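Local coordinates for carbamate kinase (Mycoplasma penetrans, PDB 4AXS), which probably transfers a phosphoryl group between carbamoyl phosphate and ADP, as carbamate kinases of the amino acid kinase family do, at residues V249-V254 with A313-V318; V254-V259 with S326-I331. All blocks are in the same frame, centred on the assembly; numbering follows the deposited sequence.

Contact 1. Residues V249-V254 with A313-V318. With SO4 (sulfate ion), chain C.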
loop_
_atom_site.group_PDB
_atom_site.type_symbol
_atom_site.label_atom_id
_atom_site.label_comp_id
_atom_site.label_asym_id
_atom_site.label_seq_id
_atom_site.Cartn_x
_atom_site.Cartn_y
_atom_site.Cartn_z
ATOM N N VAL A 249 -3.893 4.565 21.929
ATOM C CA VAL A 249 -2.537 4.698 22.458
ATOM C C VAL A 249 -1.599 5.377 21.479
ATOM O O VAL A 249 -1.449 4.936 20.340
ATOM C CB VAL A 249 -1.903 3.343 22.793
ATOM C CG1 VAL A 249 -0.450 3.543 23.238
ATOM C CG2 VAL A 249 -2.716 2.603 23.840
ATOM N N VAL A 250 -0.950 6.433 21.945
ATOM C CA VAL A 250 0.001 7.189 21.150
ATOM C C VAL A 250 1.419 6.893 21.629
ATOM O O VAL A 250 1.801 7.294 22.739
ATOM C CB VAL A 250 -0.276 8.699 21.281
ATOM C CG1 VAL A 250 0.826 9.519 20.620
ATOM C CG2 VAL A 250 -1.663 9.041 20.714
ATOM N N LEU A 251 2.190 6.179 20.804
ATOM C CA LEU A 251 3.529 5.752 21.199
ATOM C C LEU A 251 4.519 6.849 20.934
ATOM O O LEU A 251 4.530 7.453 19.863
ATOM C CB LEU A 251 3.952 4.491 20.471
ATOM C CG LEU A 251 3.125 3.261 20.807
ATOM C CD1 LEU A 251 3.664 2.052 20.053
ATOM C CD2 LEU A 251 3.128 3.024 22.312
ATOM N N THR A 252 5.360 7.100 21.921
ATOM C CA THR A 252 6.181 8.288 21.922
ATOM C C THR A 252 7.279 8.053 22.937
ATOM O O THR A 252 7.140 7.200 23.807
ATOM C CB THR A 252 5.345 9.528 22.311
ATOM O OG1 THR A 252 6.042 10.723 21.938
ATOM C CG2 THR A 252 5.049 9.533 23.814
ATOM N N ALA A 253 8.361 8.814 22.834
ATOM C CA ALA A 253 9.581 8.498 23.575
ATOM C C ALA A 253 9.608 9.029 25.004
ATOM O O ALA A 253 10.678 9.364 25.509
ATOM C CB ALA A 253 10.805 8.996 22.810
ATOM N N VAL A 254 8.448 9.105 25.653
ATOM C CA VAL A 254 8.388 9.588 27.034
ATOM C C VAL A 254 7.599 8.655 27.943
ATOM O O VAL A 254 6.638 8.024 27.519
ATOM C CB VAL A 254 7.768 11.006 27.136
ATOM C CG1 VAL A 254 8.464 11.975 26.179
ATOM C CG2 VAL A 254 6.257 10.963 26.888
ATOM N N ALA A 313 2.198 6.850 26.099
ATOM C CA ALA A 313 3.325 6.197 26.758
ATOM C C ALA A 313 4.407 5.759 25.768
ATOM O O ALA A 313 4.223 5.841 24.550
ATOM C CB ALA A 313 2.839 5.013 27.581
ATOM N N ASP A 314 5.531 5.287 26.307
ATOM C CA ASP A 314 6.668 4.844 25.502
ATOM C C ASP A 314 6.512 3.389 25.078
ATOM O O ASP A 314 5.689 2.656 25.624
ATOM C CB ASP A 314 7.991 5.158 26.208
ATOM C CG ASP A 314 9.213 4.631 25.445
ATOM O OD1 ASP A 314 9.174 4.555 24.195
ATOM O OD2 ASP A 314 10.230 4.298 26.096
ATOM N N LEU A 315 7.299 2.994 24.081
ATOM C CA LEU A 315 7.327 1.620 23.586
ATOM C C LEU A 315 7.712 0.484 24.530
ATOM O O LEU A 315 7.074 -0.573 24.542
ATOM C CB LEU A 315 8.427 1.496 22.533
ATOM C CG LEU A 315 8.043 1.834 21.090
ATOM C CD1 LEU A 315 7.411 0.628 20.398
ATOM C CD2 LEU A 315 7.125 3.059 21.051
ATOM N N SER A 316 8.769 0.708 25.305
ATOM C CA SER A 316 9.265 -0.280 26.264
ATOM C C SER A 316 8.175 -0.539 27.316
ATOM O O SER A 316 7.971 -1.675 27.760
ATOM C CB SER A 316 10.510 0.284 26.962
ATOM O OG SER A 316 11.562 0.559 26.050
ATOM N N LYS A 317 7.474 0.517 27.711
ATOM C CA LYS A 317 6.632 0.442 28.896
ATOM C C LYS A 317 5.144 0.562 28.601
ATOM O O LYS A 317 4.396 1.165 29.379
ATOM C CB LYS A 317 7.074 1.514 29.896
ATOM C CG LYS A 317 8.591 1.525 30.107
ATOM C CD LYS A 317 9.067 2.760 30.844
ATOM C CE LYS A 317 10.514 3.098 30.505
ATOM N NZ LYS A 317 10.626 3.927 29.270
ATOM N N VAL A 318 4.710 -0.037 27.496
ATOM C CA VAL A 318 3.353 0.176 27.015
ATOM C C VAL A 318 2.337 -0.832 27.545
ATOM O O VAL A 318 1.147 -0.533 27.615
ATOM C CB VAL A 318 3.296 0.225 25.482
ATOM C CG1 VAL A 318 4.009 -0.981 24.874
ATOM C CG2 VAL A 318 1.847 0.303 25.008
HETATM S S SO4 C . 7.711 10.658 18.538
HETATM O O1 SO4 C . 7.361 10.521 19.948
HETATM O O2 SO4 C . 9.086 10.179 18.377
HETATM O O3 SO4 C . 6.775 9.868 17.738
HETATM O O4 SO4 C . 7.610 12.063 18.127
#
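Leu251 and Leu315 form the apolar centre, their side chains crossing at about a right angle. Leu315 CD2 lies 3.5 Å from Leu251 CB and also touches Leu251 CD1. The other Leu251 methyl, CD2, meets Val318 CG2 at 4.0 Å. That valine methyl also approaches Val249 CG1. Ile49 and Pro50 of helix 48-59 pack on Leu315, and Lys53 of the same helix touches Val318. Further out the backbones meet. Thr252 N donates to Ala313 O at 3.1 Å. Ala313 N reaches Val250 O only weakly. The Thr252 bond lies where two parallel strands, 247-251 and 309-313, end in the main sheet of the amino acid kinase fold. At the polar edge, Lys317 NZ forms a salt bridge with Asp314 OD2 at 3.2 Å. The CB of Thr252 points away from residues 313-318, and OG1 (chi1 -163°) faces a sulfate ion, probably picked up from the crystallisation solution. The modelled gap between OG1 and the ion is too short to trust. Asn34 ND2 binds the same ion, and Ala253 N adds a weak bond. An anion held by an amide and a backbone N-H, with a hydroxyl nearby, is consistent with a site suited to phosphate-like groups.

Contact 2. Residues V254-V259 with S326-I331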
loop_
_atom_site.group_PDB
_atom_site.type_symbol
_atom_site.label_atom_id
_atom_site.label_comp_id
_atom_site.label_asym_id
_atom_site.label_seq_id
_atom_site.Cartn_x
_atom_site.Cartn_y
_atom_site.Cartn_z
ATOM N N VAL A 254 8.448 9.105 25.653
ATOM C CA VAL A 254 8.388 9.588 27.034
ATOM C C VAL A 254 7.599 8.655 27.943
ATOM O O VAL A 254 6.638 8.024 27.519
ATOM C CB VAL A 254 7.768 11.006 27.136
ATOM C CG1 VAL A 254 8.464 11.975 26.179
ATOM C CG2 VAL A 254 6.257 10.963 26.888
ATOM N N ASP A 255 8.009 8.578 29.202
ATOM C CA ASP A 255 7.275 7.806 30.205
ATOM C C ASP A 255 5.985 8.513 30.643
ATOM O O ASP A 255 4.956 7.867 30.869
ATOM C CB ASP A 255 8.169 7.518 31.409
ATOM C CG ASP A 255 8.778 8.781 31.995
ATOM O OD1 ASP A 255 8.847 9.802 31.264
ATOM O OD2 ASP A 255 9.181 8.755 33.188
ATOM N N TYR A 256 6.053 9.841 30.756
ATOM C CA TYR A 256 4.884 10.677 31.044
ATOM C C TYR A 256 4.995 11.990 30.293
ATOM O O TYR A 256 6.105 12.437 29.956
ATOM C CB TYR A 256 4.784 10.991 32.545
ATOM C CG TYR A 256 4.797 9.770 33.425
ATOM C CD1 TYR A 256 3.618 9.106 33.742
ATOM C CD2 TYR A 256 5.988 9.277 33.928
ATOM C CE1 TYR A 256 3.628 7.981 34.542
ATOM C CE2 TYR A 256 6.013 8.155 34.731
ATOM C CZ TYR A 256 4.832 7.510 35.035
ATOM O OH TYR A 256 4.866 6.392 35.834
ATOM N N VAL A 257 3.858 12.627 30.031
ATOM C CA VAL A 257 3.923 14.004 29.570
ATOM C C VAL A 257 4.046 14.898 30.802
ATOM O O VAL A 257 3.287 14.771 31.755
ATOM C CB VAL A 257 2.731 14.418 28.665
ATOM C CG1 VAL A 257 1.722 13.273 28.530
ATOM C CG2 VAL A 257 2.078 15.737 29.159
ATOM N N TYR A 258 5.034 15.778 30.787
ATOM C CA TYR A 258 5.291 16.636 31.931
ATOM C C TYR A 258 4.707 18.034 31.743
ATOM O O TYR A 258 4.468 18.479 30.618
ATOM C CB TYR A 258 6.792 16.694 32.227
ATOM C CG TYR A 258 7.331 15.414 32.837
ATOM C CD1 TYR A 258 7.583 14.298 32.051
ATOM C CD2 TYR A 258 7.575 15.316 34.204
ATOM C CE1 TYR A 258 8.068 13.126 32.602
ATOM C CE2 TYR A 258 8.065 14.144 34.765
ATOM C CZ TYR A 258 8.307 13.051 33.956
ATOM O OH TYR A 258 8.791 11.877 34.503
ATOM N N VAL A 259 4.440 18.703 32.858
ATOM C CA VAL A 259 4.137 20.128 32.825
ATOM C C VAL A 259 5.212 20.877 33.620
ATOM O O VAL A 259 5.812 20.320 34.537
ATOM C CB VAL A 259 2.685 20.448 33.306
ATOM C CG1 VAL A 259 1.665 20.047 32.229
ATOM C CG2 VAL A 259 2.374 19.761 34.643
ATOM N N SER A 326 2.334 3.185 33.955
ATOM C CA SER A 326 3.173 4.173 33.277
ATOM C C SER A 326 2.355 5.051 32.337
ATOM O O SER A 326 1.146 4.849 32.161
ATOM C CB SER A 326 4.347 3.512 32.545
ATOM O OG SER A 326 5.394 4.442 32.277
ATOM N N GLY A 327 3.010 6.048 31.758
ATOM C CA GLY A 327 2.351 6.901 30.790
ATOM C C GLY A 327 1.224 7.758 31.346
ATOM O O GLY A 327 0.875 7.685 32.529
ATOM N N THR A 328 0.644 8.571 30.467
ATOM C CA THR A 328 -0.330 9.570 30.865
ATOM C C THR A 328 -1.683 9.264 30.262
ATOM O O THR A 328 -1.853 9.348 29.044
ATOM C CB THR A 328 0.096 10.967 30.398
ATOM O OG1 THR A 328 1.322 11.354 31.049
ATOM C CG2 THR A 328 -1.000 11.977 30.702
ATOM N N LYS A 329 -2.646 8.908 31.108
ATOM C CA LYS A 329 -3.998 8.622 30.644
ATOM C C LYS A 329 -4.784 9.920 30.480
ATOM O O LYS A 329 -4.722 10.801 31.341
ATOM C CB LYS A 329 -4.705 7.687 31.620
ATOM C CG LYS A 329 -6.040 7.144 31.139
ATOM C CD LYS A 329 -6.933 6.791 32.319
ATOM C CE LYS A 329 -7.822 5.583 32.027
ATOM N NZ LYS A 329 -7.290 4.319 32.638
ATOM N N ILE A 330 -5.507 10.038 29.367
ATOM C CA ILE A 330 -6.313 11.224 29.082
ATOM C C ILE A 330 -7.788 10.862 29.012
ATOM O O ILE A 330 -8.161 9.884 28.364
ATOM C CB ILE A 330 -5.888 11.912 27.760
ATOM C CG1 ILE A 330 -4.578 12.675 27.959
ATOM C CG2 ILE A 330 -6.965 12.867 27.283
ATOM C CD1 ILE A 330 -3.747 12.834 26.711
ATOM N N ILE A 331 -8.628 11.651 29.679
ATOM C CA ILE A 331 -10.057 11.346 29.718
ATOM C C ILE A 331 -10.939 12.556 29.448
ATOM O O ILE A 331 -10.477 13.697 29.487
ATOM C CB ILE A 331 -10.469 10.709 31.057
ATOM C CG1 ILE A 331 -10.092 11.625 32.221
ATOM C CG2 ILE A 331 -9.815 9.336 31.226
ATOM C CD1 ILE A 331 -10.905 11.378 33.461
#
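Tyr256 lays its side chain along the backbone of Ser326 and Gly327. Its CB sits 3.8 Å from Thr328 OG1. CG stands anti to the carbonyl carbon (chi1 -54°), and this brings the ring alongside the glycine. CD1 comes 3.3 Å from Gly327 O and also touches Gly327 C. CE1 is 3.4 Å from both Gly327 O and Gly327 N. The glycine carbonyl approaches the ring obliquely, while Thr328 OG1 lies at the ring edge, near its plane. CZ passes Gly327 N and Ser326 CA. At the tip, Tyr256 OH packs against Ser326 CA. Ala268 of strand 267-268 also touches this tyrosine. Residues 254-259 lead from the main sheet into the small antiparallel hairpin of strands 258-259 and 267-268. Residues 326-331 carry strand 328-330, the antiparallel edge strand of the main sheet in this amino acid kinase fold. The contact therefore joins the base of the hairpin to the sheet edge. Thr328 makes the polar link. Val257 N donates to Thr328 OG1 at 3.0 Å, and the N-H...O angle of 161° makes the bond nearly straight. The same hydroxyl is hydrogen-bonded to Leu269 O, so it bridges two backbone groups at the hairpin base. The side chains of Val257 and Thr328 cross at about a right angle, with Val257 CG1 3.2 Å from Thr328 OG1. Nearby, Asp255 OD1 accepts a weak bond from Tyr256 N, and Tyr258 OH bonds weakly to Asp255 OD2.

The centres of contacts 1 and 2 lie about 9 Å apart, on the same side of the chain's centre. Their segments alternate along the chain: 249-254, 254-259, 313-318 and then 326-331. Val254 belongs to both contacts. Both reach the same main sheet. Contact 1 lies where two of its parallel strands end, and contact 2 at its antiparallel edge strand. Helix 318-321 starts at the last residue of 313-318 and leads on toward 326-331. The contacts also touch directly, with Ala313 CB 3.8 Å from Gly327 CA. Together they place the exit from strand 247-251, and the hairpin it leads to, against the C-terminal part of the chain.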